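Local coordinates for neutral ceramidase (Pseudomonas aeruginosa, PDB 2ZWS), which hydrolyses the N-acyl linkage of ceramides to give sphingosine and a free fatty acid, and also runs the reverse synthesis, as a zinc-dependent secreted enzyme, at residues 144-149 with 183-188; 241-246 with 439-444; 252-257 with 266-271; 557-562 with 584-589. All blocks are in the same frame, centred on the assembly; numbering follows the deposited sequence. Where two conformers were deposited one is given.

Interaction 1: residues 144-149 with 183-188; sequences GRLFYG and SVLSFV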
loop_
_atom_site.group_PDB
_atom_site.type_symbol
_atom_site.label_atom_id
_atom_site.label_comp_id
_atom_site.label_asym_id
_atom_site.label_seq_id
_atom_site.Cartn_x
_atom_site.Cartn_y
_atom_site.Cartn_z
ATOM N N GLY A 144 -19.160 17.460 9.576
ATOM C CA GLY A 144 -18.476 18.100 8.477
ATOM C C GLY A 144 -19.173 17.925 7.154
ATOM O O GLY A 144 -20.306 17.383 7.061
ATOM N N ARG A 145 -18.492 18.444 6.148
ATOM C CA ARG A 145 -18.936 18.407 4.766
ATOM C C ARG A 145 -17.898 17.654 3.946
ATOM O O ARG A 145 -16.697 17.616 4.287
ATOM C CB ARG A 145 -19.037 19.822 4.223
ATOM C CG ARG A 145 -20.047 20.652 5.016
ATOM C CD ARG A 145 -20.037 22.118 4.635
ATOM N NE ARG A 145 -20.671 22.398 3.351
ATOM C CZ ARG A 145 -20.891 23.635 2.883
ATOM N NH1 ARG A 145 -21.502 23.814 1.721
ATOM N NH2 ARG A 145 -20.495 24.701 3.589
ATOM N N LEU A 146 -18.380 17.061 2.874
ATOM C CA LEU A 146 -17.538 16.328 1.923
ATOM C C LEU A 146 -17.596 17.014 0.566
ATOM O O LEU A 146 -18.678 17.362 0.069
ATOM C CB LEU A 146 -18.017 14.880 1.799
ATOM C CG LEU A 146 -17.458 13.797 2.758
ATOM C CD1 LEU A 146 -17.269 14.232 4.177
ATOM C CD2 LEU A 146 -18.313 12.535 2.727
ATOM N N PHE A 147 -16.431 17.215 -0.022
ATOM C CA PHE A 147 -16.367 17.702 -1.397
ATOM C C PHE A 147 -15.622 16.756 -2.314
ATOM O O PHE A 147 -14.701 16.051 -1.878
ATOM C CB PHE A 147 -15.742 19.099 -1.466
ATOM C CG PHE A 147 -16.570 20.147 -0.806
ATOM C CD1 PHE A 147 -17.363 20.980 -1.575
ATOM C CD2 PHE A 147 -16.594 20.275 0.574
ATOM C CE1 PHE A 147 -18.162 21.963 -0.954
ATOM C CE2 PHE A 147 -17.415 21.251 1.203
ATOM C CZ PHE A 147 -18.197 22.071 0.422
ATOM N N TYR A 148 -16.022 16.770 -3.570
ATOM C CA TYR A 148 -15.383 15.957 -4.611
ATOM C C TYR A 148 -14.853 16.870 -5.728
ATOM O O TYR A 148 -15.507 17.851 -6.101
ATOM C CB TYR A 148 -16.395 14.967 -5.198
ATOM C CG TYR A 148 -15.844 14.224 -6.386
ATOM C CD1 TYR A 148 -15.973 14.760 -7.656
ATOM C CD2 TYR A 148 -15.170 13.010 -6.237
ATOM C CE1 TYR A 148 -15.452 14.116 -8.746
ATOM C CE2 TYR A 148 -14.660 12.343 -7.346
ATOM C CZ TYR A 148 -14.812 12.912 -8.575
ATOM O OH TYR A 148 -14.306 12.283 -9.690
ATOM N N GLY A 149 -13.690 16.539 -6.280
ATOM C CA GLY A 149 -13.226 17.211 -7.492
ATOM C C GLY A 149 -12.331 16.289 -8.277
ATOM O O GLY A 149 -11.868 15.278 -7.753
ATOM N N SER A 183 -8.848 12.099 -8.816
ATOM C CA SER A 183 -10.065 12.476 -8.096
ATOM C C SER A 183 -9.677 12.722 -6.647
ATOM O O SER A 183 -8.796 12.047 -6.105
ATOM C CB SER A 183 -11.080 11.315 -8.133
ATOM O OG SER A 183 -11.416 10.970 -9.477
ATOM N N VAL A 184 -10.332 13.691 -6.006
ATOM C CA VAL A 184 -10.078 13.972 -4.591
ATOM C C VAL A 184 -11.387 14.073 -3.835
ATOM O O VAL A 184 -12.281 14.822 -4.240
ATOM C CB VAL A 184 -9.228 15.271 -4.380
ATOM C CG1 VAL A 184 -8.957 15.521 -2.870
ATOM C CG2 VAL A 184 -7.927 15.207 -5.168
ATOM N N LEU A 185 -11.488 13.290 -2.752
ATOM C CA LEU A 185 -12.553 13.463 -1.750
ATOM C C LEU A 185 -11.963 14.234 -0.563
ATOM O O LEU A 185 -11.035 13.755 0.107
ATOM C CB LEU A 185 -13.114 12.110 -1.279
ATOM C CG LEU A 185 -14.283 12.134 -0.269
ATOM C CD1 LEU A 185 -15.506 12.849 -0.805
ATOM C CD2 LEU A 185 -14.677 10.722 0.114
ATOM N N SER A 186 -12.489 15.445 -0.335
ATOM C CA SER A 186 -11.985 16.238 0.762
ATOM C C SER A 186 -12.966 16.271 1.906
ATOM O O SER A 186 -14.192 16.214 1.711
ATOM C CB SER A 186 -11.600 17.641 0.302
ATOM O OG SER A 186 -12.656 18.237 -0.426
ATOM N N PHE A 187 -12.384 16.329 3.106
ATOM C CA PHE A 187 -13.124 16.298 4.348
ATOM C C PHE A 187 -12.985 17.651 5.024
ATOM O O PHE A 187 -11.897 18.015 5.495
ATOM C CB PHE A 187 -12.597 15.186 5.241
ATOM C CG PHE A 187 -12.768 13.821 4.660
ATOM C CD1 PHE A 187 -11.888 13.344 3.681
ATOM C CD2 PHE A 187 -13.835 13.020 5.050
ATOM C CE1 PHE A 187 -12.052 12.065 3.120
ATOM C CE2 PHE A 187 -13.996 11.725 4.519
ATOM C CZ PHE A 187 -13.116 11.260 3.536
ATOM N N VAL A 188 -14.096 18.380 5.067
ATOM C CA VAL A 188 -14.073 19.784 5.527
ATOM C C VAL A 188 -14.803 19.851 6.866
ATOM O O VAL A 188 -15.949 19.393 6.982
ATOM C CB VAL A 188 -14.694 20.727 4.458
ATOM C CG1 VAL A 188 -14.867 22.166 4.987
ATOM C CG2 VAL A 188 -13.859 20.723 3.163
#
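Phe147 and Ser186 face each other as a hydrogen-bonded pair near the middle of two antiparallel strands, 144-149 and 183-188. Two further hydrogen-bonded pairs, Arg145 with Val188 and Gly149 with Val184, complete six backbone bonds; the bond from Val188 N to Arg145 O, 2.8 Å, is almost straight at 167°. On the face that carries Leu146, Tyr148, Leu185 and Phe187 the packing is close and buried. Leu146 lies side by side with Phe187, its CD1 3.7 Å from Phe187 CD2, while Leu185 CD1 reaches back to Leu146 CB at 4.1 Å. Phe7 and Phe45 meet the Phe187 ring, and His435 stacks on Tyr148. Tyr148 CG is set beside the carbonyl carbon (chi1 173°), and the far end of the ring comes close to Ser183, with Tyr148 OH and Ser183 OG 3.2 Å apart.

The other face is partly open to solvent at its Arg145, Phe147 and Val188 end. There Val188 CG2 touches the Phe147 ring at CD2, 3.8 Å away, and the guanidinium of Arg145 turns one face to Phe147 CZ while its NH1 forms a salt bridge with Glu290. The buried side is thus mainly aliphatic and aromatic, with one pair of hydroxyls at its end, whereas the other joins a hydrophobic patch to a charge probably balanced largely by Glu290 of strand 289-291.

Interaction 2: residues 241-246 with 439-444; sequences FAQTNA and NGYANA
Tyr441 lays its ring against the aliphatic part of Gln243, and these two residues, with Asn439, bury the most surface in the contact. Gln243 CB approaches Tyr441 CD2 to 3.5 Å and Gln243 CG follows at 3.7 Å from the same CD2. The side chain of Gln243 bends at its second torsion (chi2 -76°), and its amide plane stands 46° from the ring. Its NE2 donates to the carbonyls of Thr96 and Val203, which fixes the amide end. At the far end of Tyr441, Ala246 CB sits at the ring edge, 3.7 Å from Tyr441 OH, and that hydroxyl is hydrogen-bonded to Glu411. Asn439 comes in beside the backbone: its CA-H points to Gln243 O, with Asn439 CA 3.6 Å from that oxygen. One residue on, Gly440 N donates to Thr244 O at 3.2 Å, a bond bent to 141° at the hydrogen, which joins the two chains where each has just left its strand. The Tyr441 ring also meets that of His97. Both loops thus pack beside the zinc site formed by His97, His204, Glu411 and Tyr448, with Tyr441 in the second shell of this ceramidase's metal centre.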
loop_
_atom_site.group_PDB
_atom_site.type_symbol
_atom_site.label_atom_id
_atom_site.label_comp_id
_atom_site.label_asym_id
_atom_site.label_seq_id
_atom_site.Cartn_x
_atom_site.Cartn_y
_atom_site.Cartn_z
ATOM N N PHE A 241 -3.071 8.872 -0.435
ATOM C CA PHE A 241 -2.912 8.802 -1.869
ATOM C C PHE A 241 -3.146 7.361 -2.282
ATOM O O PHE A 241 -2.307 6.470 -2.004
ATOM C CB PHE A 241 -1.535 9.333 -2.284
ATOM C CG PHE A 241 -1.485 10.818 -2.250
ATOM C CD1 PHE A 241 -1.355 11.464 -1.026
ATOM C CD2 PHE A 241 -1.636 11.577 -3.416
ATOM C CE1 PHE A 241 -1.365 12.872 -0.946
ATOM C CE2 PHE A 241 -1.632 12.986 -3.340
ATOM C CZ PHE A 241 -1.524 13.618 -2.109
ATOM N N ALA A 242 -4.306 7.145 -2.906
ATOM C CA ALA A 242 -4.792 5.828 -3.321
ATOM C C ALA A 242 -4.615 5.599 -4.829
ATOM O O ALA A 242 -4.384 6.547 -5.609
ATOM C CB ALA A 242 -6.265 5.670 -2.965
ATOM N N GLN A 243 -4.686 4.333 -5.219
ATOM C CA GLN A 243 -4.592 3.918 -6.631
ATOM C C GLN A 243 -5.940 3.855 -7.334
ATOM O O GLN A 243 -6.977 3.739 -6.684
ATOM C CB GLN A 243 -3.967 2.513 -6.741
ATOM C CG GLN A 243 -2.524 2.469 -6.271
ATOM C CD GLN A 243 -1.551 3.062 -7.263
ATOM O OE1 GLN A 243 -1.934 3.564 -8.352
ATOM N NE2 GLN A 243 -0.266 2.967 -6.924
ATOM N N THR A 244 -5.923 3.923 -8.670
ATOM C CA THR A 244 -7.089 3.500 -9.469
ATOM C C THR A 244 -6.733 2.271 -10.319
ATOM O O THR A 244 -6.563 1.178 -9.780
ATOM C CB THR A 244 -7.735 4.652 -10.290
ATOM O OG1 THR A 244 -6.804 5.168 -11.245
ATOM C CG2 THR A 244 -8.177 5.763 -9.371
ATOM N N ASN A 245 -6.608 2.457 -11.632
ATOM C CA ASN A 245 -6.280 1.384 -12.540
ATOM C C ASN A 245 -4.834 1.632 -13.003
ATOM O O ASN A 245 -4.589 2.307 -14.010
ATOM C CB ASN A 245 -7.279 1.309 -13.729
ATOM C CG ASN A 245 -7.871 2.677 -14.121
ATOM O OD1 ASN A 245 -9.096 2.874 -14.062
ATOM N ND2 ASN A 245 -7.013 3.610 -14.537
ATOM N N ALA A 246 -3.880 1.073 -12.262
ATOM C CA ALA A 246 -2.439 1.363 -12.468
ATOM C C ALA A 246 -1.641 0.182 -13.032
ATOM O O ALA A 246 -0.403 0.234 -13.078
ATOM C CB ALA A 246 -1.820 1.822 -11.142
ATOM N N ASN A 439 -11.074 1.932 -7.374
ATOM C CA ASN A 439 -9.903 1.729 -6.521
ATOM C C ASN A 439 -9.431 0.283 -6.619
ATOM O O ASN A 439 -10.041 -0.595 -6.026
ATOM C CB ASN A 439 -10.282 2.106 -5.070
ATOM C CG ASN A 439 -9.069 2.315 -4.158
ATOM O OD1 ASN A 439 -8.001 1.670 -4.307
ATOM N ND2 ASN A 439 -9.232 3.202 -3.200
ATOM N N GLY A 440 -8.381 0.031 -7.407
ATOM C CA GLY A 440 -7.714 -1.286 -7.489
ATOM C C GLY A 440 -6.948 -1.556 -6.196
ATOM O O GLY A 440 -6.899 -0.695 -5.300
ATOM N N TYR A 441 -6.340 -2.735 -6.097
ATOM C CA TYR A 441 -5.543 -3.115 -4.918
ATOM C C TYR A 441 -6.376 -3.092 -3.630
ATOM O O TYR A 441 -5.858 -2.755 -2.564
ATOM C CB TYR A 441 -4.325 -2.201 -4.726
ATOM C CG TYR A 441 -3.503 -2.016 -5.981
ATOM C CD1 TYR A 441 -2.477 -2.906 -6.296
ATOM C CD2 TYR A 441 -3.773 -0.970 -6.871
ATOM C CE1 TYR A 441 -1.709 -2.744 -7.478
ATOM C CE2 TYR A 441 -3.037 -0.796 -8.045
ATOM C CZ TYR A 441 -2.016 -1.693 -8.348
ATOM O OH TYR A 441 -1.327 -1.493 -9.508
ATOM N N ALA A 442 -7.650 -3.470 -3.723
ATOM C CA ALA A 442 -8.531 -3.435 -2.530
ATOM C C ALA A 442 -9.000 -4.825 -2.085
ATOM O O ALA A 442 -9.440 -5.643 -2.924
ATOM C CB ALA A 442 -9.754 -2.542 -2.780
ATOM N N ASN A 443 -8.900 -5.079 -0.772
ATOM C CA ASN A 443 -9.486 -6.233 -0.088
ATOM C C ASN A 443 -8.853 -7.605 -0.338
ATOM O O ASN A 443 -8.969 -8.481 0.525
ATOM C CB ASN A 443 -11.007 -6.310 -0.281
ATOM C CG ASN A 443 -11.742 -5.076 0.229
ATOM O OD1 ASN A 443 -12.741 -4.648 -0.389
ATOM N ND2 ASN A 443 -11.314 -4.542 1.358
ATOM N N ALA A 444 -8.216 -7.802 -1.493
ATOM C CA ALA A 444 -7.408 -9.007 -1.759
ATOM C C ALA A 444 -6.462 -8.652 -2.879
ATOM O O ALA A 444 -6.499 -7.519 -3.388
ATOM C CB ALA A 444 -8.283 -10.197 -2.136
#

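Interaction 3: residues 252-257 with 266-271; sequences NLNLKP and FDNTRE
Asn254 and Glu271 cross at about a right angle, yet their flat ends are nearly parallel, the amide and carboxylate planes only 14° apart. The touch is made by the aliphatic part of the glutamate: Glu271 CG lies 3.7 Å from Asn254 OD1, and Glu271 CB is 3.9 Å from Asn254 ND2. The end of the Asn268 side chain, one helical turn earlier, also comes close to Asn254, crossing it obliquely with the two amide planes 76° apart.

Asn254 CB already points toward the helix, and CG is set beside the carbonyl carbon (chi1 176°). Its OD1 accepts from Lys256 N at 3.1 Å, forming an Asx turn in the loop after strand 249-251, and the same amide faces helix 265-286. Lys256 then crosses Glu271 at about a right angle. Its CG lies 3.4 Å from Glu271 OE2, and the chain folds at chi2 and chi3 so that its methylenes run over the carboxylate.

The ammonium itself stays apart, with Lys256 NZ 4.8 Å from Glu271 OE2. That carboxylate oxygen is in a salt bridge with Arg275, the next turn along the helix. Lys256 and Glu271 therefore interact by contact of carbon with oxygen and, probably, by a modest attraction through partly solvent-exposed surroundings, while the firm charge pairing of Glu271 is made within its own helix.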
loop_
_atom_site.group_PDB
_atom_site.type_symbol
_atom_site.label_atom_id
_atom_site.label_comp_id
_atom_site.label_asym_id
_atom_site.label_seq_id
_atom_site.Cartn_x
_atom_site.Cartn_y
_atom_site.Cartn_z
ATOM N N ASN A 252 6.677 8.409 -14.345
ATOM C CA ASN A 252 7.380 9.023 -15.457
ATOM C C ASN A 252 8.861 9.174 -15.107
ATOM O O ASN A 252 9.218 9.253 -13.922
ATOM C CB ASN A 252 6.783 10.394 -15.713
ATOM C CG ASN A 252 7.271 11.030 -17.015
ATOM O OD1 ASN A 252 7.808 10.354 -17.924
ATOM N ND2 ASN A 252 7.137 12.344 -17.090
ATOM N N LEU A 253 9.726 9.207 -16.130
ATOM C CA LEU A 253 11.121 9.593 -15.934
ATOM C C LEU A 253 11.242 10.949 -15.263
ATOM O O LEU A 253 10.439 11.856 -15.520
ATOM C CB LEU A 253 11.869 9.607 -17.270
ATOM C CG LEU A 253 12.016 8.280 -17.983
ATOM C CD1 LEU A 253 12.709 8.555 -19.318
ATOM C CD2 LEU A 253 12.761 7.236 -17.150
ATOM N N ASN A 254 12.239 11.089 -14.390
ATOM C CA ASN A 254 12.475 12.368 -13.729
ATOM C C ASN A 254 13.560 13.150 -14.453
ATOM O O ASN A 254 14.762 12.912 -14.261
ATOM C CB ASN A 254 12.870 12.166 -12.272
ATOM C CG ASN A 254 13.224 13.459 -11.584
ATOM O OD1 ASN A 254 12.966 14.560 -12.096
ATOM N ND2 ASN A 254 13.802 13.338 -10.392
ATOM N N LEU A 255 13.127 14.054 -15.325
ATOM C CA LEU A 255 14.057 14.848 -16.129
ATOM C C LEU A 255 14.111 16.299 -15.661
ATOM O O LEU A 255 14.480 17.188 -16.418
ATOM C CB LEU A 255 13.703 14.742 -17.618
ATOM C CG LEU A 255 13.727 13.302 -18.163
ATOM C CD1 LEU A 255 13.329 13.292 -19.653
ATOM C CD2 LEU A 255 15.082 12.607 -17.966
ATOM N N LYS A 256 13.798 16.531 -14.385
ATOM C CA LYS A 256 13.944 17.846 -13.787
ATOM C C LYS A 256 15.401 18.325 -13.890
ATOM O O LYS A 256 16.316 17.499 -13.874
ATOM C CB LYS A 256 13.552 17.775 -12.310
ATOM C CG LYS A 256 12.053 17.754 -12.074
ATOM C CD LYS A 256 11.424 19.132 -12.338
ATOM C CE LYS A 256 11.642 20.093 -11.177
ATOM N NZ LYS A 256 10.969 21.384 -11.439
ATOM N N PRO A 257 15.615 19.649 -14.016
ATOM C CA PRO A 257 16.963 20.196 -14.208
ATOM C C PRO A 257 17.994 19.634 -13.234
ATOM O O PRO A 257 17.713 19.474 -12.026
ATOM C CB PRO A 257 16.765 21.701 -13.985
ATOM C CG PRO A 257 15.355 21.948 -14.409
ATOM C CD PRO A 257 14.597 20.720 -13.971
ATOM N N PHE A 266 15.756 8.298 -4.323
ATOM C CA PHE A 266 15.107 9.147 -3.336
ATOM C C PHE A 266 14.610 10.442 -3.979
ATOM O O PHE A 266 13.492 10.871 -3.703
ATOM C CB PHE A 266 16.054 9.465 -2.174
ATOM C CG PHE A 266 16.486 8.245 -1.399
ATOM C CD1 PHE A 266 17.708 7.638 -1.669
ATOM C CD2 PHE A 266 15.684 7.715 -0.394
ATOM C CE1 PHE A 266 18.115 6.505 -0.937
ATOM C CE2 PHE A 266 16.077 6.595 0.341
ATOM C CZ PHE A 266 17.285 5.979 0.067
ATOM N N ASP A 267 15.445 11.069 -4.812
ATOM C CA ASP A 267 15.021 12.272 -5.547
ATOM C C ASP A 267 13.789 11.954 -6.404
ATOM O O ASP A 267 12.850 12.772 -6.475
ATOM C CB ASP A 267 16.128 12.780 -6.488
ATOM C CG ASP A 267 17.304 13.414 -5.758
ATOM O OD1 ASP A 267 17.213 13.675 -4.536
ATOM O OD2 ASP A 267 18.331 13.682 -6.423
ATOM N N ASN A 268 13.814 10.800 -7.070
ATOM C CA ASN A 268 12.695 10.376 -7.955
ATOM C C ASN A 268 11.411 10.181 -7.148
ATOM O O ASN A 268 10.336 10.600 -7.564
ATOM C CB ASN A 268 13.005 9.081 -8.706
ATOM C CG ASN A 268 14.189 9.200 -9.667
ATOM O OD1 ASN A 268 14.706 8.165 -10.146
ATOM N ND2 ASN A 268 14.591 10.418 -9.999
ATOM N N THR A 269 11.539 9.535 -5.991
ATOM C CA THR A 269 10.401 9.291 -5.097
ATOM C C THR A 269 9.766 10.612 -4.660
ATOM O O THR A 269 8.533 10.779 -4.708
ATOM C CB THR A 269 10.857 8.474 -3.852
ATOM O OG1 THR A 269 11.319 7.186 -4.270
ATOM C CG2 THR A 269 9.714 8.288 -2.880
ATOM N N ARG A 270 10.623 11.541 -4.255
ATOM C CA ARG A 270 10.177 12.866 -3.821
ATOM C C ARG A 270 9.508 13.635 -4.972
ATOM O O ARG A 270 8.460 14.229 -4.793
ATOM C CB ARG A 270 11.369 13.655 -3.257
ATOM C CG ARG A 270 10.983 14.950 -2.545
ATOM C CD ARG A 270 12.188 15.591 -1.858
ATOM N NE ARG A 270 11.843 16.887 -1.274
ATOM C CZ ARG A 270 12.573 17.533 -0.363
ATOM N NH1 ARG A 270 12.157 18.700 0.098
ATOM N NH2 ARG A 270 13.711 17.019 0.095
ATOM N N GLU A 271 10.123 13.604 -6.148
ATOM C CA GLU A 271 9.605 14.343 -7.293
ATOM C C GLU A 271 8.250 13.826 -7.761
ATOM O O GLU A 271 7.342 14.618 -7.981
ATOM C CB GLU A 271 10.607 14.313 -8.438
ATOM C CG GLU A 271 10.149 15.033 -9.720
ATOM C CD GLU A 271 9.863 16.524 -9.547
ATOM O OE1 GLU A 271 10.314 17.159 -8.566
ATOM O OE2 GLU A 271 9.181 17.083 -10.439
#

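Interaction 4: residues 557-562 with 584-589; sequences KTFLEV and TQYRWE. With MG (magnesium ion), chain C.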
loop_
_atom_site.group_PDB
_atom_site.type_symbol
_atom_site.label_atom_id
_atom_site.label_comp_id
_atom_site.label_asym_id
_atom_site.label_seq_id
_atom_site.Cartn_x
_atom_site.Cartn_y
_atom_site.Cartn_z
ATOM N N LYS A 557 6.428 3.804 17.889
ATOM C CA LYS A 557 7.636 4.384 18.467
ATOM C C LYS A 557 8.705 4.595 17.393
ATOM O O LYS A 557 8.361 4.783 16.210
ATOM C CB LYS A 557 8.114 3.553 19.663
ATOM C CG LYS A 557 7.057 3.477 20.792
ATOM C CD LYS A 557 7.486 2.503 21.886
ATOM C CE LYS A 557 8.391 3.184 22.907
ATOM N NZ LYS A 557 8.902 2.220 23.929
ATOM N N THR A 558 9.988 4.577 17.761
ATOM C CA THR A 558 11.022 4.922 16.808
ATOM C C THR A 558 12.364 4.290 17.139
ATOM O O THR A 558 12.681 4.006 18.288
ATOM C CB THR A 558 11.183 6.482 16.717
ATOM O OG1 THR A 558 12.123 6.837 15.693
ATOM C CG2 THR A 558 11.572 7.091 18.086
ATOM N N PHE A 559 13.159 4.056 16.114
ATOM C CA PHE A 559 14.546 3.625 16.314
ATOM C C PHE A 559 15.493 4.784 16.540
ATOM O O PHE A 559 16.673 4.568 16.871
ATOM C CB PHE A 559 15.023 2.799 15.108
ATOM C CG PHE A 559 14.392 1.434 15.032
ATOM C CD1 PHE A 559 14.861 0.394 15.847
ATOM C CD2 PHE A 559 13.298 1.188 14.195
ATOM C CE1 PHE A 559 14.288 -0.863 15.804
ATOM C CE2 PHE A 559 12.714 -0.079 14.143
ATOM C CZ PHE A 559 13.196 -1.111 14.970
ATOM N N LEU A 560 15.008 6.007 16.346
ATOM C CA LEU A 560 15.885 7.166 16.408
ATOM C C LEU A 560 15.102 8.430 16.706
ATOM O O LEU A 560 13.937 8.578 16.350
ATOM C CB LEU A 560 16.663 7.349 15.101
ATOM C CG LEU A 560 15.899 7.875 13.874
ATOM C CD1 LEU A 560 15.955 9.417 13.760
ATOM C CD2 LEU A 560 16.360 7.180 12.589
ATOM N N GLU A 561 15.795 9.365 17.325
ATOM C CA GLU A 561 15.265 10.699 17.573
ATOM C C GLU A 561 16.391 11.680 17.300
ATOM O O GLU A 561 17.531 11.429 17.703
ATOM C CB GLU A 561 14.795 10.818 19.026
ATOM C CG GLU A 561 13.431 10.170 19.289
ATOM C CD GLU A 561 13.033 10.122 20.769
ATOM O OE1 GLU A 561 13.872 10.438 21.653
ATOM O OE2 GLU A 561 11.869 9.739 21.036
ATOM N N VAL A 562 16.081 12.776 16.605
ATOM C CA VAL A 562 16.949 13.956 16.538
ATOM C C VAL A 562 16.404 14.913 17.572
ATOM O O VAL A 562 15.227 15.295 17.495
ATOM C CB VAL A 562 16.952 14.633 15.162
ATOM C CG1 VAL A 562 17.950 15.765 15.153
ATOM C CG2 VAL A 562 17.341 13.633 14.085
ATOM N N THR A 584 15.465 11.654 7.731
ATOM C CA THR A 584 16.247 10.673 8.526
ATOM C C THR A 584 16.265 9.293 7.870
ATOM O O THR A 584 15.330 8.926 7.149
ATOM C CB THR A 584 15.723 10.511 9.979
ATOM O OG1 THR A 584 14.388 9.980 9.939
ATOM C CG2 THR A 584 15.705 11.833 10.678
ATOM N N GLN A 585 17.355 8.550 8.111
ATOM C CA GLN A 585 17.416 7.145 7.739
ATOM C C GLN A 585 17.974 6.336 8.885
ATOM O O GLN A 585 18.803 6.823 9.644
ATOM C CB GLN A 585 18.278 6.955 6.491
ATOM C CG GLN A 585 17.725 7.736 5.274
ATOM C CD GLN A 585 18.490 7.525 3.953
ATOM O OE1 GLN A 585 18.148 8.138 2.941
ATOM N NE2 GLN A 585 19.501 6.699 3.955
ATOM N N TYR A 586 17.500 5.094 8.973
ATOM C CA TYR A 586 17.964 4.089 9.929
ATOM C C TYR A 586 18.390 2.876 9.132
ATOM O O TYR A 586 17.613 2.365 8.326
ATOM C CB TYR A 586 16.829 3.709 10.899
ATOM C CG TYR A 586 17.017 2.366 11.587
ATOM C CD1 TYR A 586 17.905 2.228 12.667
ATOM C CD2 TYR A 586 16.302 1.226 11.162
ATOM C CE1 TYR A 586 18.072 1.003 13.309
ATOM C CE2 TYR A 586 16.492 -0.026 11.784
ATOM C CZ TYR A 586 17.363 -0.116 12.872
ATOM O OH TYR A 586 17.531 -1.353 13.467
ATOM N N ARG A 587 19.649 2.478 9.297
ATOM C CA ARG A 587 20.173 1.299 8.598
ATOM C C ARG A 587 20.748 0.330 9.608
ATOM O O ARG A 587 21.485 0.735 10.501
ATOM C CB ARG A 587 21.263 1.673 7.589
ATOM C CG ARG A 587 21.629 0.495 6.670
ATOM C CD ARG A 587 22.657 0.811 5.575
ATOM N NE ARG A 587 22.206 1.890 4.696
ATOM C CZ ARG A 587 21.419 1.751 3.626
ATOM N NH1 ARG A 587 20.970 0.555 3.233
ATOM N NH2 ARG A 587 21.081 2.832 2.940
ATOM N N TRP A 588 20.386 -0.933 9.453
ATOM C CA TRP A 588 20.878 -2.022 10.294
ATOM C C TRP A 588 21.785 -2.933 9.487
ATOM O O TRP A 588 21.450 -3.290 8.356
ATOM C CB TRP A 588 19.708 -2.893 10.751
ATOM C CG TRP A 588 20.140 -3.988 11.685
ATOM C CD1 TRP A 588 20.318 -3.880 13.040
ATOM C CD2 TRP A 588 20.451 -5.340 11.337
ATOM N NE1 TRP A 588 20.709 -5.097 13.566
ATOM C CE2 TRP A 588 20.825 -6.004 12.541
ATOM C CE3 TRP A 588 20.469 -6.054 10.132
ATOM C CZ2 TRP A 588 21.181 -7.361 12.570
ATOM C CZ3 TRP A 588 20.823 -7.408 10.157
ATOM C CH2 TRP A 588 21.202 -8.033 11.378
ATOM N N GLU A 589 22.910 -3.355 10.080
ATOM C CA GLU A 589 23.718 -4.371 9.423
ATOM C C GLU A 589 24.395 -5.286 10.408
ATOM O O GLU A 589 24.784 -4.889 11.505
ATOM C CB GLU A 589 24.717 -3.782 8.428
ATOM C CG GLU A 589 25.965 -3.221 9.007
ATOM C CD GLU A 589 26.897 -2.680 7.938
ATOM O OE1 GLU A 589 28.039 -3.168 7.853
ATOM O OE2 GLU A 589 26.484 -1.764 7.190
HETATM MG MG MG C . 13.332 8.525 8.223
HETATM O O HOH W 1 14.381 6.532 9.390
#
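Phe559 and Tyr586 form an offset stack across the contact, their ring centroids 4.5 Å apart and their planes inclined by 9°. The overlap is uneven: Phe559 CG sits over the centre of the Tyr586 ring, whereas Tyr586 CZ falls toward the rim of the Phe559 ring. Phe559 CB adds a CH-pi contact above the same face of the tyrosine, 4.0 Å from its centroid. Next to the stack, Leu560 divides its methyl groups between two partners, CD2 reaching Tyr586 CB at 3.9 Å and CD1 reaching Thr584 CG2 at 3.9 Å. Val562 CG2 closes the row against Thr584 CG2.

No hydrogen bond joins the two segments, and the axes of strands 560-562 and 584-589 approach no nearer than 8.8 Å. They belong to the two facing sheets of the C-terminal beta-sandwich, and the side chains described here pack between those sheets.

Thr584 turns its methyl to this core and its oxygens to the magnesium ion, which it binds through both O, at 2.3 Å, and OG1, at 2.5 Å. A water and the backbone carbonyl oxygens of His37 and Asp581 also bind the ion, and Asp579 is a further residue of the site. The threonine hydroxyl is further hydrogen-bonded to the carbonyl of Thr578. Just after strand 574-578, Asp579 OD2 accepts from Phe559 N, and Thr558 OG1, which donates to Leu560 O, is hydrogen-bonded to Asp579 N, connecting the turn that carries the stacked phenylalanine to a metal-binding residue.

In the fold
Interactions 1 and 2 reach the same mixed sheet of the N-terminal region, with centres 19 Å apart and nearest atoms about 6 Å apart. Interaction 2 is the one at the catalytic metal: the Tyr441 side chain lies about 4 Å from the zinc ion. Interaction 3 is nested in the chain between the two segments of interaction 2, its Asn268 side chain about 11 Å from that of Ser250, the nucleophile by similarity. Interaction 4, in the C-terminal sandwich, meets interaction 3 where Phe266 CE2 packs 3.7 Å from Gln585 OE1. Phe266 also packs edge-to-face on His37, a magnesium ligand, so helix 265-286 borders the metal site that joins the two regions.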